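Local coordinates for protein cortical-lytic enzyme (Bacillus cereus, PDB 4S3J) that cleaves partially degraded spore-cortex peptidoglycan during germination, acting as an N-acetylglucosaminidase that recognises muramic acid delta-lactam, at residues I108-P113 with G404-K409; L133-Y138 with I168-I173. One frame throughout, in Å; residues are numbered along the deposited sequence.

How the contacts relate
Both contacts belong to the glycosyl hydrolase family 18 domain, a TIM barrel, and their centres lie about 9 Å apart. Contact 1 pairs strand 104-111, the first of the barrel, with the last, 404-408, and so closes the ring; contact 2, nested within that long loop, pairs strands 135-143 and 168-177. Strands 104-111 and 135-143 are themselves neighbours, which gives the order 404-408, 104-111, 135-143, 168-177 around the wall. Ala109 O with Ala137 N, and Leu111 N with Ala137 O, probably hydrogen bond between the contacts, while Tyr110 packs on Ala137. Together the four strands build one continuous arc of the barrel that holds the catalytic site.

Contact 1: I108-P113 with G404-K409; sequences IAYLQP and GISYWK
Trp408 has CG anti to its backbone N (chi1 -171°), which swings the indole back toward strand 104-111, whereas Tyr110 has CG anti to its carbonyl carbon. The two side chains cross at about a right angle, with Trp408 CE3 3.5 Å from Tyr110 CB and the ring planes inclined by 38°. On the same face, Ser406 OG, anti to its own N, meets the edge of the Tyr110 ring in its plane, 3.2 Å from CE1. Three backbone hydrogen bonds make the parallel ladder: Ile108 N to Ile405 O (2.9 Å), Tyr407 N to Ile108 O (2.8 Å, the N-H lying above the carbonyl plane), and Tyr110 N to Tyr407 O (3.0 Å), almost along the C=O axis. Past Trp408 the chain turns through a cis peptide into Lys409, whose CG takes the crowded position (chi1 58°) and whose chain then runs out straight. Lys409 NZ gives a hydrogen bond to Gln112 OE1 (2.9 Å), in the carbonyl plane on a lone pair, and a water links NZ to Gln112 O, just beyond the ladder. Ile108 and Ser406 face Val280 across the barrel interior; Tyr407 turns outward onto Phe394 of helix 387-400. This seam closes the family 18 TIM barrel; Trp408, before a cis peptide and with its side chain about 8 Å from that of Glu220, the probable proton donor, is consistent with the family tryptophan flooring the substrate site.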
loop_
_atom_site.group_PDB
_atom_site.type_symbol
_atom_site.label_atom_id
_atom_site.label_comp_id
_atom_site.label_asym_id
_atom_site.label_seq_id
_atom_site.Cartn_x
_atom_site.Cartn_y
_atom_site.Cartn_z
ATOM N N ILE A 108 -7.357 -2.315 0.446
ATOM C CA ILE A 108 -7.694 -1.461 1.570
ATOM C C ILE A 108 -6.932 -0.162 1.426
ATOM O O ILE A 108 -5.810 -0.179 0.928
ATOM C CB ILE A 108 -7.305 -2.076 2.926
ATOM C CG1 ILE A 108 -7.935 -3.463 3.089
ATOM C CG2 ILE A 108 -7.679 -1.128 4.074
ATOM C CD1 ILE A 108 -7.272 -4.261 4.175
ATOM N N ALA A 109 -7.531 0.955 1.817
ATOM C CA ALA A 109 -6.759 2.184 2.023
ATOM C C ALA A 109 -7.125 2.839 3.347
ATOM O O ALA A 109 -8.297 2.904 3.711
ATOM C CB ALA A 109 -6.973 3.161 0.895
ATOM N N TYR A 110 -6.111 3.351 4.040
ATOM C CA TYR A 110 -6.279 4.039 5.305
ATOM C C TYR A 110 -6.379 5.538 5.111
ATOM O O TYR A 110 -5.693 6.098 4.261
ATOM C CB TYR A 110 -5.102 3.726 6.246
ATOM C CG TYR A 110 -5.214 2.365 6.905
ATOM C CD1 TYR A 110 -4.889 1.201 6.227
ATOM C CD2 TYR A 110 -5.679 2.252 8.217
ATOM C CE1 TYR A 110 -5.010 -0.049 6.836
ATOM C CE2 TYR A 110 -5.805 1.000 8.827
ATOM C CZ TYR A 110 -5.465 -0.147 8.124
ATOM O OH TYR A 110 -5.589 -1.416 8.682
ATOM N N LEU A 111 -7.220 6.176 5.925
ATOM C CA LEU A 111 -7.393 7.626 5.968
ATOM C C LEU A 111 -7.048 8.089 7.360
ATOM O O LEU A 111 -7.632 7.585 8.321
ATOM C CB LEU A 111 -8.841 8.015 5.633
ATOM C CG LEU A 111 -9.277 9.465 5.820
ATOM C CD1 LEU A 111 -8.576 10.357 4.798
ATOM C CD2 LEU A 111 -10.794 9.632 5.721
ATOM N N GLN A 112 -6.123 9.034 7.483
ATOM C CA GLN A 112 -5.701 9.538 8.782
ATOM C C GLN A 112 -5.583 11.046 8.737
ATOM O O GLN A 112 -4.507 11.559 8.453
ATOM C CB GLN A 112 -4.358 8.931 9.193
ATOM C CG GLN A 112 -3.896 9.409 10.567
ATOM C CD GLN A 112 -2.415 9.192 10.818
ATOM O OE1 GLN A 112 -1.573 9.457 9.957
ATOM N NE2 GLN A 112 -2.095 8.690 12.005
ATOM N N PRO A 113 -6.669 11.762 9.039
ATOM C CA PRO A 113 -6.585 13.229 9.004
ATOM C C PRO A 113 -5.789 13.805 10.171
ATOM O O PRO A 113 -5.629 13.134 11.195
ATOM C CB PRO A 113 -8.057 13.670 9.064
ATOM C CG PRO A 113 -8.846 12.455 8.729
ATOM C CD PRO A 113 -8.048 11.311 9.262
ATOM N N GLY A 404 -4.553 -9.741 -0.754
ATOM C CA GLY A 404 -4.732 -8.361 -1.122
ATOM C C GLY A 404 -3.621 -7.437 -0.692
ATOM O O GLY A 404 -2.523 -7.868 -0.350
ATOM N N ILE A 405 -3.928 -6.145 -0.758
ATOM C CA ILE A 405 -2.964 -5.084 -0.513
ATOM C C ILE A 405 -3.647 -3.992 0.323
ATOM O O ILE A 405 -4.825 -3.691 0.133
ATOM C CB ILE A 405 -2.411 -4.526 -1.864
ATOM C CG1 ILE A 405 -1.338 -3.461 -1.644
ATOM C CG2 ILE A 405 -3.526 -3.972 -2.714
ATOM C CD1 ILE A 405 -0.587 -3.137 -2.918
ATOM N N SER A 406 -2.903 -3.413 1.263
ATOM C CA SER A 406 -3.411 -2.385 2.147
ATOM C C SER A 406 -2.525 -1.150 2.085
ATOM O O SER A 406 -1.357 -1.205 2.440
ATOM C CB SER A 406 -3.488 -2.930 3.583
ATOM O OG SER A 406 -3.949 -1.954 4.493
ATOM N N TYR A 407 -3.102 -0.039 1.647
ATOM C CA TYR A 407 -2.334 1.178 1.388
ATOM C C TYR A 407 -2.335 2.172 2.549
ATOM O O TYR A 407 -3.397 2.563 3.032
ATOM C CB TYR A 407 -2.897 1.866 0.173
ATOM C CG TYR A 407 -2.655 1.177 -1.147
ATOM C CD1 TYR A 407 -1.404 1.251 -1.779
ATOM C CD2 TYR A 407 -3.665 0.494 -1.796
ATOM C CE1 TYR A 407 -1.189 0.648 -3.018
ATOM C CE2 TYR A 407 -3.456 -0.113 -3.050
ATOM C CZ TYR A 407 -2.217 -0.034 -3.650
ATOM O OH TYR A 407 -1.969 -0.594 -4.899
ATOM N N TRP A 408 -1.141 2.620 2.948
ATOM C CA TRP A 408 -0.965 3.734 3.884
ATOM C C TRP A 408 -0.298 4.883 3.112
ATOM O O TRP A 408 0.889 4.773 2.773
ATOM C CB TRP A 408 -0.091 3.351 5.079
ATOM C CG TRP A 408 -0.090 4.433 6.134
ATOM C CD1 TRP A 408 0.689 5.549 6.167
ATOM C CD2 TRP A 408 -0.937 4.507 7.279
ATOM N NE1 TRP A 408 0.392 6.311 7.276
ATOM C CE2 TRP A 408 -0.613 5.693 7.965
ATOM C CE3 TRP A 408 -1.948 3.691 7.788
ATOM C CZ2 TRP A 408 -1.251 6.081 9.140
ATOM C CZ3 TRP A 408 -2.582 4.082 8.956
ATOM C CH2 TRP A 408 -2.233 5.266 9.611
ATOM N N LYS A 409 -0.990 5.980 2.817
ATOM C CA LYS A 409 -2.362 6.302 3.205
ATOM C C LYS A 409 -2.919 7.267 2.163
ATOM O O LYS A 409 -2.168 7.806 1.344
ATOM C CB LYS A 409 -2.429 6.947 4.605
ATOM C CG LYS A 409 -1.594 8.231 4.731
ATOM C CD LYS A 409 -1.846 8.944 6.079
ATOM C CE LYS A 409 -0.912 10.122 6.260
ATOM N NZ LYS A 409 -1.234 10.926 7.485
HETATM O O HOH W 1 -3.131 12.510 5.850
#

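Contact 2: L133-Y138 with I168-I173; sequences LTYLAY and IPMLVI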
loop_
_atom_site.group_PDB
_atom_site.type_symbol
_atom_site.label_atom_id
_atom_site.label_comp_id
_atom_site.label_asym_id
_atom_site.label_seq_id
_atom_site.Cartn_x
_atom_site.Cartn_y
_atom_site.Cartn_z
ATOM N N LEU A 133 -11.490 0.567 -4.035
ATOM C CA LEU A 133 -11.336 -0.065 -2.722
ATOM C C LEU A 133 -12.349 -1.153 -2.384
ATOM O O LEU A 133 -13.556 -1.006 -2.616
ATOM C CB LEU A 133 -11.439 0.983 -1.624
ATOM C CG LEU A 133 -10.429 2.115 -1.660
ATOM C CD1 LEU A 133 -10.684 2.984 -0.421
ATOM C CD2 LEU A 133 -9.011 1.597 -1.686
ATOM N N THR A 134 -11.864 -2.231 -1.779
ATOM C CA THR A 134 -12.762 -3.182 -1.139
ATOM C C THR A 134 -13.171 -2.637 0.231
ATOM O O THR A 134 -14.344 -2.741 0.649
ATOM C CB THR A 134 -12.112 -4.575 -0.965
ATOM O OG1 THR A 134 -11.524 -5.005 -2.204
ATOM C CG2 THR A 134 -13.155 -5.589 -0.500
ATOM N N TYR A 135 -12.181 -2.058 0.917
ATOM C CA TYR A 135 -12.344 -1.519 2.262
ATOM C C TYR A 135 -11.746 -0.123 2.391
ATOM O O TYR A 135 -10.699 0.138 1.818
ATOM C CB TYR A 135 -11.655 -2.420 3.285
ATOM C CG TYR A 135 -12.163 -3.830 3.379
ATOM C CD1 TYR A 135 -13.228 -4.128 4.192
ATOM C CD2 TYR A 135 -11.555 -4.858 2.672
ATOM C CE1 TYR A 135 -13.697 -5.404 4.295
ATOM C CE2 TYR A 135 -12.013 -6.154 2.771
ATOM C CZ TYR A 135 -13.089 -6.414 3.587
ATOM O OH TYR A 135 -13.590 -7.697 3.720
ATOM N N LEU A 136 -12.408 0.741 3.169
ATOM C CA LEU A 136 -11.901 2.059 3.560
ATOM C C LEU A 136 -11.722 2.071 5.070
ATOM O O LEU A 136 -12.670 1.775 5.814
ATOM C CB LEU A 136 -12.850 3.166 3.120
ATOM C CG LEU A 136 -12.467 4.592 3.524
ATOM C CD1 LEU A 136 -11.126 5.029 2.875
ATOM C CD2 LEU A 136 -13.577 5.560 3.166
ATOM N N ALA A 137 -10.518 2.413 5.517
ATOM C CA ALA A 137 -10.149 2.346 6.933
ATOM C C ALA A 137 -9.883 3.710 7.535
ATOM O O ALA A 137 -8.784 4.256 7.378
ATOM C CB ALA A 137 -8.922 1.469 7.122
ATOM N N TYR A 138 -10.866 4.251 8.252
ATOM C CA TYR A 138 -10.721 5.546 8.887
ATOM C C TYR A 138 -10.002 5.389 10.225
ATOM O O TYR A 138 -10.524 4.824 11.191
ATOM C CB TYR A 138 -12.090 6.218 9.022
ATOM C CG TYR A 138 -12.064 7.658 9.519
ATOM C CD1 TYR A 138 -10.889 8.380 9.591
ATOM C CD2 TYR A 138 -13.230 8.280 9.945
ATOM C CE1 TYR A 138 -10.879 9.679 10.062
ATOM C CE2 TYR A 138 -13.223 9.585 10.392
ATOM C CZ TYR A 138 -12.056 10.271 10.463
ATOM O OH TYR A 138 -12.044 11.577 10.931
ATOM N N ILE A 168 -16.620 -1.346 1.831
ATOM C CA ILE A 168 -16.902 -1.635 3.243
ATOM C C ILE A 168 -16.100 -0.699 4.123
ATOM O O ILE A 168 -14.882 -0.768 4.097
ATOM C CB ILE A 168 -16.506 -3.072 3.653
ATOM C CG1 ILE A 168 -17.138 -4.126 2.744
ATOM C CG2 ILE A 168 -16.785 -3.299 5.151
ATOM C CD1 ILE A 168 -18.596 -4.177 2.791
ATOM N N PRO A 169 -16.761 0.160 4.933
ATOM C CA PRO A 169 -15.929 0.914 5.883
ATOM C C PRO A 169 -15.515 0.039 7.061
ATOM O O PRO A 169 -16.347 -0.689 7.582
ATOM C CB PRO A 169 -16.836 2.070 6.307
ATOM C CG PRO A 169 -18.216 1.546 6.144
ATOM C CD PRO A 169 -18.178 0.563 4.998
ATOM N N MET A 170 -14.236 0.058 7.420
ATOM C CA MET A 170 -13.742 -0.676 8.597
ATOM C C MET A 170 -13.892 0.148 9.862
ATOM O O MET A 170 -13.752 1.381 9.844
ATOM C CB MET A 170 -12.275 -1.068 8.389
ATOM C CG MET A 170 -12.051 -2.104 7.289
ATOM S SD MET A 170 -10.375 -2.122 6.589
ATOM C CE MET A 170 -9.373 -2.445 8.024
ATOM N N LEU A 171 -14.224 -0.531 10.953
ATOM C CA LEU A 171 -14.182 0.066 12.279
ATOM C C LEU A 171 -12.781 -0.164 12.812
ATOM O O LEU A 171 -12.459 -1.257 13.296
ATOM C CB LEU A 171 -15.252 -0.554 13.187
ATOM C CG LEU A 171 -15.218 -0.154 14.668
ATOM C CD1 LEU A 171 -15.130 1.340 14.864
ATOM C CD2 LEU A 171 -16.444 -0.673 15.396
ATOM N N VAL A 172 -11.930 0.852 12.684
ATOM C CA VAL A 172 -10.551 0.727 13.088
ATOM C C VAL A 172 -10.376 1.153 14.537
ATOM O O VAL A 172 -10.590 2.303 14.879
ATOM C CB VAL A 172 -9.616 1.592 12.199
ATOM C CG1 VAL A 172 -8.173 1.441 12.628
ATOM C CG2 VAL A 172 -9.774 1.239 10.713
ATOM N N ILE A 173 -9.980 0.206 15.379
ATOM C CA ILE A 173 -9.843 0.441 16.810
ATOM C C ILE A 173 -8.384 0.328 17.236
ATOM O O ILE A 173 -7.743 -0.700 17.002
ATOM C CB ILE A 173 -10.707 -0.560 17.610
ATOM C CG1 ILE A 173 -12.177 -0.394 17.233
ATOM C CG2 ILE A 173 -10.562 -0.345 19.111
ATOM C CD1 ILE A 173 -13.020 -1.606 17.514
HETATM O O HOH W 2 -13.575 3.343 7.967
HETATM O O HOH W 3 -12.890 3.430 11.638
#
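The sulfur of Met170 is the bump here, and the notch it fills lies between the Tyr135 methylene and the Ala137 methyl of the neighbouring strand: SD sits 3.6 Å from Tyr135 CB and 3.9 Å from Ala137 CB. Met170 bends at chi3 (59°), so that CE also comes up against Ala137, and its sulfur lies obliquely to the Tyr135 ring in a Met-aromatic contact. Toward the start of the strands the Tyr135 ring and Ile168 lie side by side, pointing the same way, with Tyr135 CD1 against Ile168 CB at 3.5 Å. Farther along them Val172 turns CG2 onto the Ala137 methyl, 3.7 Å away, extending the row. Tyr135, Ala137 and Met170 face the interior of the TIM barrel, where Met170 also touches His216 of strand 214-218, and Ile168 starts on that face before its side chain leads away; Leu136 and Pro169 point to the opposite face. The parallel ladder is regular at first: Ile168 N bonds to Thr134 O, Leu136 N to Ile168 O, and Met170 N to Leu136 O at 2.8 Å, so that Ile168 and Met170, one on each side of Pro169, give the N-H groups to this strand. Then the strands fan apart, crossing at 35°, and Tyr138 N stands 4.4 Å from Met170 O. Two waters wedge into the widening seam. One joins Leu136 O, Tyr138 N and Met170 O; the other grips Met170 O again together with Tyr138 O and Val172 N.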